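Local coordinates for vacuolar protein sorting 29 (Cryptosporidium parvum, PDB 2A22) that probably takes part in retromer-type vacuolar protein sorting, as VPS29 relatives do, on a calcineurin-like phosphoesterase fold, at residues 44-49 and 199-204; 195-200 and 208-213. All blocks are in the same frame, centred on the assembly; numbering follows the deposited sequence.

In the fold
Both contacts use strand 193-202, the last but one strand of a six-stranded mixed sheet, and they share Tyr199 and Asp200; their centres lie about 15 Å apart. Contact 2 (195-200 with 208-213) is the body of the C-terminal beta hairpin, in which edge strand 205-214 is bonded to its neighbour. Contact 1 (44-49 with 199-204) takes over where that strand runs out into the turn, and sets a 3-10 turn from far earlier in the chain against it. Tyr199 and Phe47 both pack on Phe184 of strand 183-190. Both contacts are near the surface, with centres about 16 Å and 14 Å from the centre of the chain.

Contact 1: 44-49 and 199-204; sequences PSNFRE and YDLRDG
This is a small, mainly apolar surface contact in which Leu201, near the end of strand 193-202, is met by Pro44 and by Asn46 and Phe47 of the 3-10 turn that follows it. About 223 Å² is buried, both sides summed, and the CA atoms of the register pair Asn46 and Leu201 stay 8.1 Å apart, so side chains do the touching. Leu201 carries its CG anti to the backbone N (chi1 178°), which sends both methyls out toward the turn; a branched end lets it meet several partners. CD2 lies against the rigid apolar ring of Pro44, 3.6 Å from CB, the two side chains sliding past one another in opposite directions. The same methyl also meets the amide of Asn46, whose ND2 is 3.7 Å away; this side chain crosses the leucine at about a right angle and, being polar, suits its exposed position.

In the alpha-beta-beta-alpha sandwich the contact ties the segment leading into helix 48-52 to the C-terminal hairpin. The CB of Phe47 does not aim at the strand, but with CG anti to the carbonyl carbon (chi1 -78°) the ring reaches it: CE1 and CZ come obliquely to Leu201 CB, each at 3.9 Å, while the carbonyl carbon of Asp200 lies at the ring edge. Pro44 CG sits over one face, toward its rim, 3.9 Å above the plane, so proline and phenylalanine together offer the leucine an apolar surface. The bond from Phe47 N to Pro44 O, 3.2 Å, closes the turn. A large apolar ring suits the buried site of Phe47, which also meets Phe184 edge-to-face and touches Pro182, as Pro44 does. On the strand's other side Asp200 OD2 accepts a hydrogen bond from Arg202 NE, 2.9 Å long, within a salt bridge.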
# COMPACT_ATOMS: atom_id res chain seq x y z
N PRO A 44 -7.17 -9.39 9.52
CA PRO A 44 -7.62 -9.39 10.91
C PRO A 44 -9.03 -8.81 11.00
O PRO A 44 -9.36 -7.84 10.29
CB PRO A 44 -6.63 -8.44 11.58
CG PRO A 44 -5.41 -8.61 10.77
CD PRO A 44 -5.89 -8.70 9.37
N SER A 45 -9.87 -9.41 11.83
CA SER A 45 -11.24 -8.90 11.98
C SER A 45 -11.19 -7.49 12.57
O SER A 45 -12.00 -6.63 12.22
CB SER A 45 -12.12 -9.84 12.81
OG SER A 45 -11.68 -9.93 14.15
N ASN A 46 -10.20 -7.27 13.44
CA ASN A 46 -9.95 -5.97 14.09
C ASN A 46 -9.83 -4.77 13.14
O ASN A 46 -9.93 -3.62 13.61
CB ASN A 46 -8.62 -6.03 14.86
CG ASN A 46 -8.45 -7.28 15.67
OD1 ASN A 46 -8.34 -7.21 16.89
ND2 ASN A 46 -8.35 -8.42 15.01
N PHE A 47 -9.53 -5.06 11.85
CA PHE A 47 -9.27 -4.08 10.80
C PHE A 47 -10.53 -3.86 9.99
O PHE A 47 -10.56 -3.02 9.07
CB PHE A 47 -8.19 -4.61 9.81
CG PHE A 47 -6.76 -4.52 10.31
CD1 PHE A 47 -6.45 -4.08 11.62
CD2 PHE A 47 -5.71 -4.92 9.48
CE1 PHE A 47 -5.12 -4.00 12.07
CE2 PHE A 47 -4.37 -4.85 9.92
CZ PHE A 47 -4.08 -4.40 11.21
N ARG A 48 -11.56 -4.65 10.29
CA ARG A 48 -12.73 -4.80 9.43
C ARG A 48 -13.44 -3.48 9.17
O ARG A 48 -13.62 -3.08 8.02
CB ARG A 48 -13.71 -5.83 10.01
CG ARG A 48 -15.00 -6.02 9.17
CD ARG A 48 -15.99 -6.95 9.84
NE ARG A 48 -17.33 -6.77 9.28
CZ ARG A 48 -18.40 -7.49 9.63
NH1 ARG A 48 -18.31 -8.44 10.56
NH2 ARG A 48 -19.58 -7.24 9.05
N GLU A 49 -13.81 -2.82 10.25
CA GLU A 49 -14.54 -1.58 10.17
C GLU A 49 -13.65 -0.44 9.72
O GLU A 49 -14.11 0.46 9.00
CB GLU A 49 -15.20 -1.26 11.51
CG GLU A 49 -16.45 -2.11 11.77
CD GLU A 49 -17.19 -1.71 13.05
OE1 GLU A 49 -16.59 -1.04 13.94
OE2 GLU A 49 -18.38 -2.09 13.16
N TYR A 199 -1.46 1.98 10.87
CA TYR A 199 -2.12 0.97 11.76
C TYR A 199 -1.28 -0.30 11.84
O TYR A 199 -0.79 -0.77 10.84
CB TYR A 199 -3.53 0.63 11.28
CG TYR A 199 -4.46 1.83 11.39
CD1 TYR A 199 -5.24 2.01 12.51
CD2 TYR A 199 -4.49 2.80 10.40
CE1 TYR A 199 -6.08 3.13 12.63
CE2 TYR A 199 -5.32 3.90 10.50
CZ TYR A 199 -6.09 4.07 11.63
OH TYR A 199 -6.88 5.17 11.74
N ASP A 200 -1.09 -0.83 13.05
CA ASP A 200 -0.57 -2.17 13.22
C ASP A 200 -1.29 -2.93 14.34
O ASP A 200 -1.84 -2.31 15.25
CB ASP A 200 0.95 -2.16 13.41
CG ASP A 200 1.38 -1.61 14.79
OD1 ASP A 200 0.76 -0.68 15.31
OD2 ASP A 200 2.39 -2.09 15.32
N LEU A 201 -1.32 -4.25 14.23
CA LEU A 201 -1.98 -5.10 15.19
C LEU A 201 -0.93 -5.89 15.97
O LEU A 201 -0.23 -6.72 15.40
CB LEU A 201 -2.95 -6.08 14.50
CG LEU A 201 -3.72 -7.11 15.36
CD1 LEU A 201 -4.49 -6.44 16.48
CD2 LEU A 201 -4.70 -7.89 14.51
N ARG A 202 -0.82 -5.61 17.26
CA ARG A 202 0.11 -6.31 18.16
C ARG A 202 -0.64 -6.70 19.45
O ARG A 202 -1.42 -5.90 20.00
CB ARG A 202 1.33 -5.45 18.47
CG ARG A 202 2.24 -5.19 17.24
CD ARG A 202 3.47 -4.28 17.50
NE ARG A 202 3.10 -2.93 17.96
CZ ARG A 202 3.28 -2.48 19.20
NH1 ARG A 202 3.85 -3.26 20.13
NH2 ARG A 202 2.90 -1.25 19.53
N ASP A 203 -0.46 -7.94 19.87
CA ASP A 203 -1.05 -8.45 21.11
C ASP A 203 -2.54 -8.24 21.14
O ASP A 203 -3.09 -7.81 22.15
CB ASP A 203 -0.40 -7.76 22.32
CG ASP A 203 1.12 -7.85 22.28
OD1 ASP A 203 1.64 -9.00 22.13
OD2 ASP A 203 1.78 -6.79 22.40
N GLY A 204 -3.20 -8.52 20.02
CA GLY A 204 -4.65 -8.39 19.97
C GLY A 204 -5.17 -6.96 19.85
O GLY A 204 -6.36 -6.75 19.70

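Contact 2: 195-200 and 208-213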
# COMPACT_ATOMS: atom_id res chain seq x y z
N VAL A 195 -1.77 14.01 6.33
CA VAL A 195 -1.83 13.42 7.64
C VAL A 195 -1.91 11.91 7.45
O VAL A 195 -2.88 11.37 6.88
CB VAL A 195 -3.06 13.88 8.47
CG1 VAL A 195 -3.00 13.22 9.88
CG2 VAL A 195 -3.10 15.41 8.60
N LEU A 196 -0.87 11.23 7.93
CA LEU A 196 -0.72 9.81 7.70
C LEU A 196 -1.02 9.04 8.97
O LEU A 196 -0.33 9.23 9.97
CB LEU A 196 0.71 9.50 7.30
CG LEU A 196 0.98 8.03 6.95
CD1 LEU A 196 0.24 7.64 5.64
CD2 LEU A 196 2.47 7.80 6.80
N TYR A 197 -1.99 8.13 8.91
CA TYR A 197 -2.24 7.19 10.00
C TYR A 197 -1.72 5.78 9.69
O TYR A 197 -2.10 5.17 8.69
CB TYR A 197 -3.73 7.15 10.29
CG TYR A 197 -4.25 8.50 10.71
CD1 TYR A 197 -4.03 8.98 12.02
CD2 TYR A 197 -4.96 9.31 9.82
CE1 TYR A 197 -4.51 10.25 12.43
CE2 TYR A 197 -5.46 10.57 10.22
CZ TYR A 197 -5.23 11.03 11.53
OH TYR A 197 -5.71 12.28 11.94
N VAL A 198 -0.84 5.30 10.55
CA VAL A 198 -0.22 4.01 10.37
C VAL A 198 -0.81 3.02 11.38
O VAL A 198 -0.68 3.21 12.60
CB VAL A 198 1.31 4.14 10.58
CG1 VAL A 198 2.00 2.77 10.52
CG2 VAL A 198 1.91 5.10 9.52
N TYR A 199 -1.46 1.98 10.87
CA TYR A 199 -2.12 0.97 11.76
C TYR A 199 -1.28 -0.30 11.84
O TYR A 199 -0.79 -0.77 10.84
CB TYR A 199 -3.53 0.63 11.28
CG TYR A 199 -4.46 1.83 11.39
CD1 TYR A 199 -5.24 2.01 12.51
CD2 TYR A 199 -4.49 2.80 10.40
CE1 TYR A 199 -6.08 3.13 12.63
CE2 TYR A 199 -5.32 3.90 10.50
CZ TYR A 199 -6.09 4.07 11.63
OH TYR A 199 -6.88 5.17 11.74
N ASP A 200 -1.09 -0.83 13.05
CA ASP A 200 -0.57 -2.17 13.22
C ASP A 200 -1.29 -2.93 14.34
O ASP A 200 -1.84 -2.31 15.25
CB ASP A 200 0.95 -2.16 13.41
CG ASP A 200 1.38 -1.61 14.79
OD1 ASP A 200 0.76 -0.68 15.31
OD2 ASP A 200 2.39 -2.09 15.32
N VAL A 208 -2.48 3.00 16.39
CA VAL A 208 -2.27 4.02 15.34
C VAL A 208 -1.10 4.90 15.68
O VAL A 208 -0.96 5.35 16.81
CB VAL A 208 -3.43 5.01 15.16
CG1 VAL A 208 -3.43 5.59 13.74
CG2 VAL A 208 -4.70 4.33 15.41
N ALA A 209 -0.26 5.17 14.69
CA ALA A 209 0.75 6.19 14.81
C ALA A 209 0.46 7.21 13.69
O ALA A 209 0.24 6.82 12.53
CB ALA A 209 2.11 5.59 14.65
N MET A 210 0.43 8.49 14.04
CA MET A 210 0.15 9.56 13.08
C MET A 210 1.45 10.28 12.78
O MET A 210 2.22 10.55 13.71
CB MET A 210 -0.85 10.55 13.71
CG MET A 210 -1.24 11.71 12.78
SD MET A 210 -0.09 13.12 12.72
CE MET A 210 0.00 13.54 14.48
N SER A 211 1.69 10.57 11.50
CA SER A 211 2.74 11.47 11.06
C SER A 211 2.14 12.46 10.08
O SER A 211 1.30 12.12 9.25
CB SER A 211 3.86 10.73 10.32
OG SER A 211 4.59 9.93 11.21
N GLU A 212 2.62 13.68 10.15
CA GLU A 212 2.02 14.77 9.44
C GLU A 212 3.14 15.48 8.66
O GLU A 212 4.27 15.63 9.15
CB GLU A 212 1.40 15.72 10.46
CG GLU A 212 0.22 16.47 9.97
CD GLU A 212 -0.02 17.74 10.76
OE1 GLU A 212 -0.17 17.67 12.01
OE2 GLU A 212 -0.05 18.81 10.11
N PHE A 213 2.82 15.86 7.43
CA PHE A 213 3.76 16.44 6.49
C PHE A 213 3.02 17.51 5.73
O PHE A 213 1.82 17.38 5.50
CB PHE A 213 4.24 15.38 5.48
CG PHE A 213 4.96 14.22 6.12
CD1 PHE A 213 6.33 14.28 6.34
CD2 PHE A 213 4.24 13.10 6.55
CE1 PHE A 213 7.00 13.22 6.95
CE2 PHE A 213 4.90 12.03 7.17
CZ PHE A 213 6.28 12.08 7.37
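Four backbone hydrogen bonds join residues 195-200 to 208-213, two for each of the hydrogen-bonded pairs Leu196-Ser211 and Val198-Ala209. In both pairs the N-H of the inner strand makes the shorter bond: Leu196 N to Ser211 O and Val198 N to Ala209 O are each 2.7 Å. Weaker CA-H...O contacts fill the gaps, as from Met210 CA to Leu196 O at 3.2 Å. Here lies the antiparallel beta hairpin that ends the chain: the short axes run at 158°, 4.5 Å apart at their closest, and strand 205-214 forms an edge of the six-stranded sheet. Branched and aromatic residues, well suited to extended backbone, fill much of it.

Apolar packing across the strands is richest on the face bearing Val195, Tyr197, Tyr199, Val208, Met210 and Glu212. Val208 lies alongside Tyr199, pointing the same way; its CG1 makes a CH-pi contact, 3.9 Å from the ring centroid and 20° off the ring normal, while CG2 reaches CE1 of the same ring. Val208 CG1 also touches Tyr197 CB. Next along, Met210 has its CG anti to the backbone N (chi1 -179°), which brings that methylene against both Tyr197 CE1, 3.6 Å away, and Val195 CG1, 3.7 Å away; the unbranched CB-CG part of methionine suits this, while its bent end leads off. Glu212, an exposed residue, offers its aliphatic CG to Val195 CG2.

The other face is more lightly joined across the hairpin: Val198 and Ala209 have CB atoms 4.4 Å apart, the small side chain of Ala209 leaving this pair only lightly packed on the edge strand, whereas Leu196 and Val198 pack on Val155 of strand 154-158 in the second sheet.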